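PDB 3K50: putative S41 protease from Bacteroides fragilis NCTC 9343, which is of unknown function but, as a putative member of peptidase family S41, probably cleaves peptide bonds as a serine protease. Local coordinates for residues Asp210-Gln220 with Leu281-Asn289; Asn256-Tyr264 with Ala271-Pro279. All coordinates share one frame; numbering follows the deposited sequence.

Contact 1 of 2, residues Asp210-Gln220 with Leu281-Asn289; sequences DDLRRAFRDFQ and LIQSGANLN
The guanidinium of Arg213 meets the 281-289 loop at its edge: the carbonyl oxygens of Leu281 and Ile282 both lie in its plane. The Phe216 ring has Phe219 CD2 over one face, toward the rim. Leu281 O is gripped side-on by two nitrogens, Arg213 NH2 at 2.9 Å and Arg213 NE at 3.2 Å. Arg213 NH1 turns back to its own helix and forms a salt bridge with Asp210 OD1 (2.8 Å), which it meets from above the carboxylate plane. Arg213 CB lies against Gly285, and the extended chain (chi2 179°, chi3 178°) carries the guanidinium back along the type II' turn from Ile282 to Gly285. There the backbones nearly touch, and Gly285 CA makes a C-H...O contact with Arg213 O at 3.2 Å.

The side chains of Phe216 and Leu288 cross at about a right angle, with Leu288 CD1 3.7 Å from Phe216 CD2 and equally close to Phe219 CB; Leu288 CD2 reaches Gln220 N. Ala286 CB packs against the Gln220 amide, 3.4 Å from Gln220 OE1.

The loop between strands 273-276 and 292-297 thus packs on helix 207-221 through a polar end and an apolar one. Arg213 grips one backbone oxygen, Leu281 O, with two nitrogens and adds a weak bond to Ile282 O, which Gly285 N also engages; its charge is probably balanced by Asp210, whereas the buried N and O of Ala286 find no partner.

Contact 2 of 2, residues Asn256-Tyr264 with Ala271-Pro279; sequences NQLLALLRY and ANQDLTFNP
Arg263 reaches diagonally over the sheet face of Leu261 to Asp274 on strand 273-276. From CB the chain folds at chi2 (-66°), which puts Arg263 CD 3.6 Å from Asn272 ND2, with the guanidinium and amide planes only 13° apart. At the tip, NH1 and NH2 both close end-on upon one oxygen, Asp274 OD1; Arg263 NH2 takes the syn lone pair of Asp274 OD1 at 3.0 Å. NH1 also donates to Leu262 O, coming from above that carbonyl plane. Leu261 CB lies over one guanidinium face, toward the rim.

Beneath this salt bridge the two strands pair antiparallel. Leu262 and Gln273 form a hydrogen-bonded pair, as do Ala260 and Leu275; Leu261 and Asp274 make the non-hydrogen-bonded pair between them. The register then slips by one in a classic beta bulge: Leu259 N (2.7 Å) and Ala260 N (3.0 Å) both donate to Leu275 O. From the bulge itself, Leu259 CD1 lies over the Phe277 ring in a CH-pi contact, 3.8 Å from the centroid.

At the other end, Ala271 CB sits over the centre of the Tyr264 ring, 3.5 Å from its centroid, and Tyr264 N bonds almost straight (173°) to Asn272 OD1. A water joins Tyr264 OH, Ala271 O and Gln273 OE1; the hydroxyl is also bonded to Lys333.

The chemistry thus gives the hairpin two unlike faces. One carries Ala260, Leu262 and Leu275 beside Gln273, with Leu262 and Leu275 in apolar contact; on the other the Arg263-Asp274 pair lies among leucines, its charges probably offsetting each other.

In the fold
The segments of contact 2 lie between those of contact 1 in the sequence, so contact 2 is nested inside the loop that contact 1 closes; their centres lie 20 Å apart. Both are partly buried and share a neighbour, helix 239-249, which is touched by Phe216 in contact 1 and by Leu259 and Leu275 in contact 2. Contact 1 fastens an irregular loop to helix 207-221, which packs on strands 176-184 and 187-194 of the mixed sheet. Contact 2 instead pairs two strands of a separate antiparallel sheet, where strand 342-352 pairs with strand 258-263 and extends the sheet. Backbone-to-backbone hydrogen bonds therefore dominate the hairpin, whereas in the helix-loop contact an arginine side chain supplies the direct ones.

Contact 1 of 2, residues Asp210-Gln220 with Leu281-Asn289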
loop_
_atom_site.group_PDB
_atom_site.type_symbol
_atom_site.label_atom_id
_atom_site.label_comp_id
_atom_site.label_asym_id
_atom_site.label_seq_id
_atom_site.Cartn_x
_atom_site.Cartn_y
_atom_site.Cartn_z
ATOM N N ASP A 210 16.691 6.405 0.339
ATOM C CA ASP A 210 18.068 5.878 0.312
ATOM C C ASP A 210 18.098 4.358 0.573
ATOM O O ASP A 210 18.949 3.669 0.042
ATOM C CB ASP A 210 19.034 6.702 1.207
ATOM C CG ASP A 210 19.366 8.073 0.572
ATOM O OD1 ASP A 210 19.264 8.173 -0.664
ATOM O OD2 ASP A 210 19.713 9.052 1.269
ATOM N N ASP A 211 17.203 3.853 1.413
ATOM C CA ASP A 211 17.046 2.400 1.583
ATOM C C ASP A 211 16.662 1.798 0.226
ATOM O O ASP A 211 17.131 0.729 -0.143
ATOM C CB ASP A 211 15.906 2.054 2.549
ATOM C CG ASP A 211 16.215 2.378 3.964
ATOM O OD1 ASP A 211 17.418 2.428 4.307
ATOM O OD2 ASP A 211 15.255 2.560 4.756
ATOM N N LEU A 212 15.725 2.443 -0.466
ATOM C CA LEU A 212 15.295 1.947 -1.807
ATOM C C LEU A 212 16.471 1.944 -2.807
ATOM O O LEU A 212 16.680 0.967 -3.528
ATOM C CB LEU A 212 14.107 2.762 -2.355
ATOM C CG LEU A 212 13.421 2.374 -3.659
ATOM C CD1 LEU A 212 12.714 1.029 -3.510
ATOM C CD2 LEU A 212 12.390 3.421 -4.100
ATOM N N ARG A 213 17.256 3.017 -2.823
ATOM C CA ARG A 213 18.418 3.098 -3.672
ATOM C C ARG A 213 19.367 1.986 -3.365
ATOM O O ARG A 213 20.002 1.430 -4.272
ATOM C CB ARG A 213 19.171 4.418 -3.490
ATOM C CG ARG A 213 18.444 5.610 -4.093
ATOM C CD ARG A 213 19.171 6.900 -3.882
ATOM N NE ARG A 213 18.424 8.016 -4.537
ATOM C CZ ARG A 213 17.641 8.929 -3.919
ATOM N NH1 ARG A 213 17.456 8.940 -2.609
ATOM N NH2 ARG A 213 16.998 9.857 -4.628
ATOM N N ARG A 214 19.514 1.692 -2.085
ATOM C CA ARG A 214 20.482 0.691 -1.665
ATOM C C ARG A 214 20.108 -0.681 -2.186
ATOM O O ARG A 214 20.987 -1.428 -2.565
ATOM C CB ARG A 214 20.601 0.688 -0.145
ATOM C CG ARG A 214 21.715 -0.229 0.389
ATOM C CD ARG A 214 22.280 0.198 1.744
ATOM N NE ARG A 214 21.248 0.549 2.720
ATOM C CZ ARG A 214 20.827 1.787 3.024
ATOM N NH1 ARG A 214 21.325 2.908 2.469
ATOM N NH2 ARG A 214 19.873 1.907 3.924
ATOM N N ALA A 215 18.814 -1.000 -2.146
ATOM C CA ALA A 215 18.257 -2.224 -2.667
ATOM C C ALA A 215 18.553 -2.315 -4.188
ATOM O O ALA A 215 19.007 -3.355 -4.689
ATOM C CB ALA A 215 16.704 -2.233 -2.414
ATOM N N PHE A 216 18.316 -1.215 -4.917
ATOM C CA PHE A 216 18.556 -1.233 -6.375
ATOM C C PHE A 216 20.076 -1.388 -6.713
ATOM O O PHE A 216 20.449 -2.108 -7.639
ATOM C CB PHE A 216 17.879 -0.044 -7.043
ATOM C CG PHE A 216 16.454 -0.296 -7.408
ATOM C CD1 PHE A 216 15.461 -0.352 -6.440
ATOM C CD2 PHE A 216 16.103 -0.548 -8.705
ATOM C CE1 PHE A 216 14.170 -0.668 -6.786
ATOM C CE2 PHE A 216 14.804 -0.787 -9.072
ATOM C CZ PHE A 216 13.831 -0.861 -8.114
ATOM N N ARG A 217 20.951 -0.758 -5.937
ATOM C CA ARG A 217 22.355 -0.968 -6.105
ATOM C C ARG A 217 22.690 -2.479 -5.942
ATOM O O ARG A 217 23.451 -3.023 -6.729
ATOM C CB ARG A 217 23.123 -0.155 -5.068
ATOM C CG ARG A 217 24.677 -0.210 -5.226
ATOM C CD ARG A 217 25.374 0.214 -3.922
ATOM N NE ARG A 217 24.915 -0.625 -2.814
ATOM C CZ ARG A 217 25.340 -0.558 -1.555
ATOM N NH1 ARG A 217 26.292 0.301 -1.202
ATOM N NH2 ARG A 217 24.817 -1.394 -0.653
ATOM N N ASP A 218 22.127 -3.129 -4.923
ATOM C CA ASP A 218 22.331 -4.564 -4.666
ATOM C C ASP A 218 21.751 -5.391 -5.819
ATOM O O ASP A 218 22.372 -6.359 -6.268
ATOM C CB ASP A 218 21.702 -4.989 -3.330
ATOM C CG ASP A 218 22.442 -4.430 -2.098
ATOM O OD1 ASP A 218 23.563 -3.849 -2.248
ATOM O OD2 ASP A 218 21.884 -4.579 -0.984
ATOM N N PHE A 219 20.608 -4.964 -6.354
ATOM C CA PHE A 219 20.057 -5.659 -7.507
ATOM C C PHE A 219 20.983 -5.599 -8.709
ATOM O O PHE A 219 21.159 -6.601 -9.367
ATOM C CB PHE A 219 18.701 -5.131 -7.909
ATOM C CG PHE A 219 17.593 -5.479 -6.936
ATOM C CD1 PHE A 219 17.489 -6.753 -6.380
ATOM C CD2 PHE A 219 16.637 -4.554 -6.628
ATOM C CE1 PHE A 219 16.466 -7.060 -5.519
ATOM C CE2 PHE A 219 15.592 -4.861 -5.748
ATOM C CZ PHE A 219 15.526 -6.097 -5.187
ATOM N N GLN A 220 21.549 -4.424 -9.000
ATOM C CA GLN A 220 22.443 -4.284 -10.148
ATOM C C GLN A 220 23.725 -5.130 -9.931
ATOM O O GLN A 220 24.169 -5.832 -10.819
ATOM C CB GLN A 220 22.805 -2.822 -10.351
ATOM C CG GLN A 220 23.673 -2.561 -11.570
ATOM C CD GLN A 220 24.327 -1.210 -11.499
ATOM O OE1 GLN A 220 24.834 -0.803 -10.438
ATOM N NE2 GLN A 220 24.330 -0.489 -12.632
ATOM N N LEU A 281 18.106 11.573 -10.185
ATOM C CA LEU A 281 17.493 11.017 -8.981
ATOM C C LEU A 281 18.095 9.709 -8.527
ATOM O O LEU A 281 17.938 9.365 -7.360
ATOM C CB LEU A 281 15.992 10.748 -9.167
ATOM C CG LEU A 281 14.975 11.902 -9.255
ATOM C CD1 LEU A 281 13.641 11.266 -9.538
ATOM C CD2 LEU A 281 14.881 12.763 -7.956
ATOM N N ILE A 282 18.854 9.021 -9.381
ATOM C CA ILE A 282 19.342 7.676 -9.015
ATOM C C ILE A 282 20.320 7.754 -7.846
ATOM O O ILE A 282 20.234 6.942 -6.895
ATOM C CB ILE A 282 19.941 6.964 -10.248
ATOM C CG1 ILE A 282 18.829 6.739 -11.329
ATOM C CG2 ILE A 282 20.683 5.670 -9.886
ATOM C CD1 ILE A 282 19.329 6.260 -12.656
ATOM N N GLN A 283 21.260 8.691 -7.932
ATOM C CA GLN A 283 22.259 8.875 -6.890
ATOM C C GLN A 283 22.898 7.534 -6.517
ATOM O O GLN A 283 23.406 6.866 -7.418
ATOM C CB GLN A 283 21.634 9.641 -5.705
ATOM C CG GLN A 283 21.229 11.051 -6.103
ATOM C CD GLN A 283 22.400 11.904 -6.535
ATOM O OE1 GLN A 283 23.432 11.993 -5.818
ATOM N NE2 GLN A 283 22.253 12.563 -7.672
ATOM N N SER A 284 22.855 7.120 -5.245
ATOM C CA SER A 284 23.488 5.892 -4.789
ATOM C C SER A 284 22.802 4.592 -5.205
ATOM O O SER A 284 23.310 3.476 -4.891
ATOM C CB SER A 284 23.618 5.914 -3.261
ATOM O OG SER A 284 22.376 6.236 -2.666
ATOM N N GLY A 285 21.661 4.705 -5.882
ATOM C CA GLY A 285 20.947 3.556 -6.415
ATOM C C GLY A 285 21.500 3.159 -7.782
ATOM O O GLY A 285 22.660 3.472 -8.099
ATOM N N ALA A 286 20.684 2.481 -8.581
ATOM C CA ALA A 286 21.057 1.984 -9.919
ATOM C C ALA A 286 19.827 1.793 -10.773
ATOM O O ALA A 286 18.791 1.435 -10.240
ATOM C CB ALA A 286 21.788 0.618 -9.789
ATOM N N ASN A 287 19.928 2.084 -12.080
ATOM C CA ASN A 287 18.875 1.789 -13.038
ATOM C C ASN A 287 19.124 0.348 -13.488
ATOM O O ASN A 287 20.302 -0.033 -13.765
ATOM C CB ASN A 287 18.904 2.718 -14.256
ATOM C CG ASN A 287 18.038 2.181 -15.379
ATOM O OD1 ASN A 287 18.507 1.420 -16.208
ATOM N ND2 ASN A 287 16.748 2.464 -15.320
ATOM N N LEU A 288 18.056 -0.449 -13.603
ATOM C CA LEU A 288 18.238 -1.885 -13.888
ATOM C C LEU A 288 18.049 -2.259 -15.362
ATOM O O LEU A 288 18.299 -3.411 -15.759
ATOM C CB LEU A 288 17.361 -2.751 -12.956
ATOM C CG LEU A 288 17.608 -2.601 -11.437
ATOM C CD1 LEU A 288 16.759 -3.647 -10.662
ATOM C CD2 LEU A 288 19.073 -2.728 -11.002
ATOM N N ASN A 289 17.689 -1.273 -16.181
ATOM C CA ASN A 289 17.501 -1.473 -17.577
ATOM C C ASN A 289 16.620 -2.648 -17.889
ATOM O O ASN A 289 16.985 -3.482 -18.722
ATOM C CB ASN A 289 18.855 -1.647 -18.257
ATOM C CG ASN A 289 18.779 -1.623 -19.786
ATOM O OD1 ASN A 289 17.942 -0.992 -20.407
ATOM N ND2 ASN A 289 19.654 -2.342 -20.376
HETATM O O HOH W 1 21.733 4.210 -0.564
#

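Contact 2 of 2, residues Asn256-Tyr264 with Ala271-Pro279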
loop_
_atom_site.group_PDB
_atom_site.type_symbol
_atom_site.label_atom_id
_atom_site.label_comp_id
_atom_site.label_asym_id
_atom_site.label_seq_id
_atom_site.Cartn_x
_atom_site.Cartn_y
_atom_site.Cartn_z
ATOM N N ASN A 256 15.087 10.515 -19.270
ATOM C CA ASN A 256 14.713 11.886 -19.631
ATOM C C ASN A 256 13.408 12.001 -20.392
ATOM O O ASN A 256 12.960 13.092 -20.646
ATOM C CB ASN A 256 15.837 12.643 -20.356
ATOM C CG ASN A 256 17.109 12.755 -19.536
ATOM O OD1 ASN A 256 18.219 12.536 -20.039
ATOM N ND2 ASN A 256 16.964 13.183 -18.314
ATOM N N GLN A 257 12.773 10.876 -20.690
ATOM C CA GLN A 257 11.461 10.882 -21.322
ATOM C C GLN A 257 10.383 11.206 -20.296
ATOM O O GLN A 257 10.572 11.004 -19.101
ATOM C CB GLN A 257 11.232 9.530 -22.040
ATOM C CG GLN A 257 12.298 9.372 -23.193
ATOM C CD GLN A 257 12.083 8.217 -24.137
ATOM O OE1 GLN A 257 13.044 7.550 -24.563
ATOM N NE2 GLN A 257 10.867 7.976 -24.471
ATOM N N LEU A 258 9.237 11.686 -20.774
ATOM C CA LEU A 258 8.121 12.031 -19.903
ATOM C C LEU A 258 7.527 10.802 -19.173
ATOM O O LEU A 258 7.287 9.778 -19.775
ATOM C CB LEU A 258 6.997 12.746 -20.713
ATOM C CG LEU A 258 7.296 14.213 -21.133
ATOM C CD1 LEU A 258 6.252 14.645 -22.197
ATOM C CD2 LEU A 258 7.368 15.226 -19.925
ATOM N N LEU A 259 7.307 10.930 -17.870
ATOM C CA LEU A 259 6.783 9.857 -17.073
ATOM C C LEU A 259 5.356 10.157 -16.614
ATOM O O LEU A 259 4.492 9.305 -16.646
ATOM C CB LEU A 259 7.652 9.627 -15.844
ATOM C CG LEU A 259 7.114 8.550 -14.886
ATOM C CD1 LEU A 259 7.255 7.169 -15.497
ATOM C CD2 LEU A 259 7.820 8.703 -13.520
ATOM N N ALA A 260 5.151 11.344 -16.072
ATOM C CA ALA A 260 3.847 11.755 -15.545
ATOM C C ALA A 260 3.599 13.231 -15.709
ATOM O O ALA A 260 4.535 14.063 -15.620
ATOM C CB ALA A 260 3.689 11.352 -14.072
ATOM N N LEU A 261 2.325 13.551 -15.937
ATOM C CA LEU A 261 1.869 14.909 -16.202
ATOM C C LEU A 261 0.887 15.206 -15.108
ATOM O O LEU A 261 -0.215 14.683 -15.110
ATOM C CB LEU A 261 1.222 14.994 -17.584
ATOM C CG LEU A 261 1.960 14.533 -18.861
ATOM C CD1 LEU A 261 1.056 14.789 -20.036
ATOM C CD2 LEU A 261 3.330 15.229 -19.046
ATOM N N LEU A 262 1.318 16.002 -14.130
ATOM C CA LEU A 262 0.463 16.435 -13.037
ATOM C C LEU A 262 -0.287 17.692 -13.476
ATOM O O LEU A 262 0.341 18.730 -13.718
ATOM C CB LEU A 262 1.284 16.732 -11.776
ATOM C CG LEU A 262 1.861 15.510 -10.975
ATOM C CD1 LEU A 262 2.610 14.537 -11.785
ATOM C CD2 LEU A 262 2.729 15.961 -9.851
ATOM N N ARG A 263 -1.612 17.584 -13.561
ATOM C CA ARG A 263 -2.484 18.671 -13.964
ATOM C C ARG A 263 -3.554 19.016 -12.906
ATOM O O ARG A 263 -4.441 18.214 -12.579
ATOM C CB ARG A 263 -3.072 18.318 -15.305
ATOM C CG ARG A 263 -2.013 18.075 -16.382
ATOM C CD ARG A 263 -1.277 19.355 -16.675
ATOM N NE ARG A 263 -0.350 19.297 -17.814
ATOM C CZ ARG A 263 0.956 19.059 -17.722
ATOM N NH1 ARG A 263 1.532 18.828 -16.551
ATOM N NH2 ARG A 263 1.670 19.073 -18.814
ATOM N N TYR A 264 -3.396 20.214 -12.353
ATOM C CA TYR A 264 -4.256 20.766 -11.306
ATOM C C TYR A 264 -5.474 21.486 -11.925
ATOM O O TYR A 264 -5.635 21.485 -13.144
ATOM C CB TYR A 264 -3.420 21.708 -10.439
ATOM C CG TYR A 264 -2.394 20.972 -9.600
ATOM C CD1 TYR A 264 -1.222 20.481 -10.163
ATOM C CD2 TYR A 264 -2.563 20.829 -8.239
ATOM C CE1 TYR A 264 -0.266 19.817 -9.415
ATOM C CE2 TYR A 264 -1.591 20.144 -7.473
ATOM C CZ TYR A 264 -0.460 19.647 -8.079
ATOM O OH TYR A 264 0.491 18.980 -7.334
ATOM N N ALA A 271 0.978 24.981 -10.153
ATOM C CA ALA A 271 1.447 23.697 -9.568
ATOM C C ALA A 271 1.704 22.591 -10.590
ATOM O O ALA A 271 2.328 21.587 -10.273
ATOM C CB ALA A 271 0.467 23.206 -8.472
ATOM N N ASN A 272 1.255 22.757 -11.821
ATOM C CA ASN A 272 1.394 21.709 -12.824
ATOM C C ASN A 272 2.851 21.316 -12.915
ATOM O O ASN A 272 3.744 22.184 -12.789
ATOM C CB ASN A 272 0.876 22.174 -14.207
ATOM C CG ASN A 272 -0.618 22.286 -14.291
ATOM O OD1 ASN A 272 -1.327 22.032 -13.323
ATOM N ND2 ASN A 272 -1.121 22.715 -15.454
ATOM N N GLN A 273 3.098 20.026 -13.149
ATOM C CA GLN A 273 4.443 19.485 -13.221
ATOM C C GLN A 273 4.549 18.367 -14.205
ATOM O O GLN A 273 3.644 17.526 -14.250
ATOM C CB GLN A 273 4.866 18.821 -11.912
ATOM C CG GLN A 273 5.493 19.593 -10.923
ATOM C CD GLN A 273 6.078 18.715 -9.809
ATOM O OE1 GLN A 273 5.348 18.225 -8.955
ATOM N NE2 GLN A 273 7.404 18.561 -9.802
ATOM N N ASP A 274 5.696 18.310 -14.905
ATOM C CA ASP A 274 6.028 17.252 -15.873
ATOM C C ASP A 274 7.159 16.453 -15.242
ATOM O O ASP A 274 8.309 16.926 -15.169
ATOM C CB ASP A 274 6.524 17.828 -17.235
ATOM C CG ASP A 274 5.412 18.464 -18.053
ATOM O OD1 ASP A 274 4.302 18.145 -17.714
ATOM O OD2 ASP A 274 5.593 19.191 -19.069
ATOM N N LEU A 275 6.852 15.271 -14.760
ATOM C CA LEU A 275 7.887 14.382 -14.201
ATOM C C LEU A 275 8.450 13.527 -15.325
ATOM O O LEU A 275 7.718 12.977 -16.167
ATOM C CB LEU A 275 7.306 13.511 -13.105
ATOM C CG LEU A 275 6.616 14.250 -11.925
ATOM C CD1 LEU A 275 6.120 13.304 -10.934
ATOM C CD2 LEU A 275 7.561 15.325 -11.255
ATOM N N THR A 276 9.766 13.407 -15.334
ATOM C CA THR A 276 10.449 12.538 -16.255
ATOM C C THR A 276 11.120 11.343 -15.576
ATOM O O THR A 276 11.216 11.270 -14.340
ATOM C CB THR A 276 11.586 13.303 -16.969
ATOM O OG1 THR A 276 12.635 13.627 -16.008
ATOM C CG2 THR A 276 11.043 14.541 -17.648
ATOM N N PHE A 277 11.582 10.402 -16.404
ATOM C CA PHE A 277 12.483 9.383 -15.947
ATOM C C PHE A 277 13.759 10.213 -15.736
ATOM O O PHE A 277 14.404 10.618 -16.695
ATOM C CB PHE A 277 12.689 8.276 -16.974
ATOM C CG PHE A 277 11.486 7.373 -17.205
ATOM C CD1 PHE A 277 11.193 6.342 -16.351
ATOM C CD2 PHE A 277 10.736 7.497 -18.346
ATOM C CE1 PHE A 277 10.116 5.494 -16.589
ATOM C CE2 PHE A 277 9.701 6.667 -18.590
ATOM C CZ PHE A 277 9.369 5.669 -17.724
ATOM N N ASN A 278 14.111 10.508 -14.482
ATOM C CA ASN A 278 15.192 11.473 -14.199
ATOM C C ASN A 278 16.428 10.826 -13.596
ATOM O O ASN A 278 16.460 10.548 -12.397
ATOM C CB ASN A 278 14.635 12.562 -13.279
ATOM C CG ASN A 278 15.592 13.694 -13.026
ATOM O OD1 ASN A 278 16.787 13.698 -13.418
ATOM N ND2 ASN A 278 15.064 14.702 -12.352
ATOM N N PRO A 279 17.476 10.647 -14.415
ATOM C CA PRO A 279 18.635 9.924 -13.938
ATOM C C PRO A 279 19.418 10.600 -12.823
ATOM O O PRO A 279 20.138 9.922 -12.077
ATOM C CB PRO A 279 19.481 9.720 -15.210
ATOM C CG PRO A 279 19.123 10.889 -16.087
ATOM C CD PRO A 279 17.641 11.120 -15.807
HETATM O O HOH W 2 15.055 14.305 -16.921
HETATM O O HOH W 3 2.851 19.802 -8.287
HETATM O O HOH W 4 -4.277 21.844 -15.715
#